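Local coordinates for protein ferritin light chain (Trichoplusia ni, PDB 1Z6O) that forms, with heavy chains, a secreted 24-subunit iron-storage shell, its light chain probably helping to nucleate the ferrihydrite core, at residues 59-62 and 63-66. Residues are numbered along the deposited sequence; the frame is centred on the assembly and turned at random.
Sequences AAYF and NNYQ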
ATOM      1  N   ALA A  59     -18.641  43.086  15.913  1.00 15.04           N
ATOM      2  CA  ALA A  59     -18.555  42.172  14.773  1.00 17.38           C
ATOM      3  C   ALA A  59     -19.817  42.307  13.914  1.00 22.56           C
ATOM      4  O   ALA A  59     -19.748  42.296  12.680  1.00 18.02           O
ATOM      5  CB  ALA A  59     -18.402  40.725  15.251  1.00 16.95           C
ATOM      6  N   ALA A  60     -20.969  42.431  14.570  1.00 16.62           N
ATOM      7  CA  ALA A  60     -22.240  42.582  13.856  1.00 17.86           C
ATOM      8  C   ALA A  60     -22.254  43.901  13.086  1.00 17.26           C
ATOM      9  O   ALA A  60     -22.592  43.936  11.903  1.00 17.14           O
ATOM     10  CB  ALA A  60     -23.425  42.547  14.856  1.00 17.16           C
ATOM     11  N   TYR A  61     -21.874  44.989  13.749  1.00 16.92           N
ATOM     12  CA  TYR A  61     -21.871  46.287  13.085  1.00 17.48           C
ATOM     13  C   TYR A  61     -21.026  46.284  11.806  1.00 20.23           C
ATOM     14  O   TYR A  61     -21.447  46.819  10.781  1.00 17.05           O
ATOM     15  CB  TYR A  61     -21.352  47.378  14.022  1.00 17.51           C
ATOM     16  CG  TYR A  61     -21.376  48.749  13.386  1.00 20.53           C
ATOM     17  CD1 TYR A  61     -22.585  49.408  13.157  1.00 20.91           C
ATOM     18  CD2 TYR A  61     -20.193  49.377  12.985  1.00 20.33           C
ATOM     19  CE1 TYR A  61     -22.620  50.661  12.543  1.00 23.89           C
ATOM     20  CE2 TYR A  61     -20.217  50.635  12.367  1.00 23.94           C
ATOM     21  CZ  TYR A  61     -21.435  51.264  12.153  1.00 26.16           C
ATOM     22  OH  TYR A  61     -21.474  52.495  11.555  1.00 38.16           O
ATOM     23  N   PHE A  62     -19.837  45.691  11.859  1.00 15.59           N
ATOM     24  CA  PHE A  62     -18.993  45.662  10.670  1.00 17.60           C
ATOM     25  C   PHE A  62     -19.457  44.692   9.603  1.00 20.16           C
ATOM     26  O   PHE A  62     -18.878  44.625   8.519  1.00 19.79           O
ATOM     27  CB  PHE A  62     -17.530  45.405  11.057  1.00 14.47           C
ATOM     28  CG  PHE A  62     -16.857  46.640  11.588  1.00 18.17           C
ATOM     29  CD1 PHE A  62     -16.664  46.818  12.953  1.00 18.56           C
ATOM     30  CD2 PHE A  62     -16.530  47.681  10.721  1.00 19.53           C
ATOM     31  CE1 PHE A  62     -16.159  48.029  13.453  1.00 22.16           C
ATOM     32  CE2 PHE A  62     -16.029  48.891  11.205  1.00 21.39           C
ATOM     33  CZ  PHE A  62     -15.845  49.065  12.574  1.00 21.37           C
ATOM     34  N   ASN A  63     -20.513  43.944   9.906  1.00 16.31           N
ATOM     35  CA  ASN A  63     -21.068  43.021   8.927  1.00 17.57           C
ATOM     36  C   ASN A  63     -22.407  43.551   8.378  1.00 17.85           C
ATOM     37  O   ASN A  63     -23.146  42.801   7.734  1.00 17.94           O
ATOM     38  CB  ASN A  63     -21.238  41.616   9.544  1.00 19.31           C
ATOM     39  CG  ASN A  63     -21.524  40.535   8.497  1.00 37.75           C
ATOM     40  OD1 ASN A  63     -20.961  40.545   7.400  1.00 33.31           O
ATOM     41  ND2 ASN A  63     -22.391  39.587   8.845  1.00 31.87           N
ATOM     42  N   ASN A  64     -22.742  44.824   8.637  1.00 15.20           N
ATOM     43  CA  ASN A  64     -23.979  45.359   8.049  1.00 15.72           C
ATOM     44  C   ASN A  64     -23.651  45.684   6.580  1.00 19.99           C
ATOM     45  O   ASN A  64     -22.473  45.749   6.210  1.00 16.63           O
ATOM     46  CB  ASN A  64     -24.577  46.562   8.856  1.00 14.83           C
ATOM     47  CG  ASN A  64     -23.878  47.904   8.618  1.00 20.50           C
ATOM     48  OD1 ASN A  64     -23.640  48.318   7.489  1.00 21.28           O
ATOM     49  ND2 ASN A  64     -23.594  48.612   9.706  1.00 17.47           N
ATOM     50  N   TYR A  65     -24.662  45.858   5.729  1.00 15.42           N
ATOM     51  CA  TYR A  65     -24.380  46.050   4.301  1.00 16.58           C
ATOM     52  C   TYR A  65     -23.659  47.336   3.910  1.00 17.64           C
ATOM     53  O   TYR A  65     -23.023  47.380   2.858  1.00 18.10           O
ATOM     54  CB  TYR A  65     -25.676  45.917   3.482  1.00 16.44           C
ATOM     55  CG  TYR A  65     -26.468  47.196   3.417  1.00 16.93           C
ATOM     56  CD1 TYR A  65     -26.266  48.112   2.379  1.00 17.09           C
ATOM     57  CD2 TYR A  65     -27.385  47.518   4.417  1.00 15.07           C
ATOM     58  CE1 TYR A  65     -26.965  49.329   2.347  1.00 18.35           C
ATOM     59  CE2 TYR A  65     -28.088  48.729   4.396  1.00 19.29           C
ATOM     60  CZ  TYR A  65     -27.867  49.626   3.354  1.00 21.51           C
ATOM     61  OH  TYR A  65     -28.549  50.821   3.339  1.00 23.19           O
ATOM     62  N   GLN A  66     -23.748  48.369   4.740  1.00 16.57           N
ATOM     63  CA  GLN A  66     -23.080  49.639   4.446  1.00 20.78           C
ATOM     64  C   GLN A  66     -21.601  49.600   4.808  1.00 23.91           C
ATOM     65  O   GLN A  66     -20.761  50.073   4.046  1.00 20.24           O
ATOM     66  CB  GLN A  66     -23.733  50.797   5.211  1.00 21.42           C
ATOM     67  CG  GLN A  66     -25.192  50.998   4.895  1.00 27.97           C
ATOM     68  CD  GLN A  66     -25.792  52.176   5.658  1.00 36.96           C
ATOM     69  OE1 GLN A  66     -25.247  52.616   6.673  1.00 30.72           O
ATOM     70  NE2 GLN A  66     -26.926  52.673   5.181  1.00 35.35           N
TER
HETATM   71  O   HOH W   1     -23.602  51.620   9.174  1.00 30.47           O
HETATM   72  O   HOH W   2     -18.633  41.691   7.094  1.00 48.17           O
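N64 folds back against Y61. Its CB lies 3.7 Å and its CG 3.4 Å from Y61 O. A chi1 of 78° sets CG between backbone N and carbonyl carbon, turning the amide toward the tyrosine. At the tip, ND2 sits over one face of the Y61 ring, 3.6 Å from Y61 CE1. N64 ND2 is also 3.0 Å from Y61 O, at an angle too poor for a hydrogen bond. Amide and ring planes are 84° apart. ND2 donates to a water, which donates to Q66 OE1 and makes a weak 3.3 Å hydrogen bond with Y61 OH. The other branch, OD1, accepts from T67 N and, weakly, from Q66 N.

In the type I turn from Y61 to N64, N64 N hydrogen-bonds to Y61 O at 3.2 Å. Y61 O also accepts from T67 OG1. N63 N hydrogen-bonds to A60 O at 2.9 Å, and a second water bridges F62 O and N63 OD1.

F62 packs against F72 and F76 of helix 70-96, and S73 OG hydrogen-bonds to A59 O. L84 O of one heavy chain weakly accepts from N64 ND2; R158 NH2 of another hydrogen-bonds to N63 O. The turn opens the loop from helix 37-61 to helix 70-96, where the bundle meets two heavy chains.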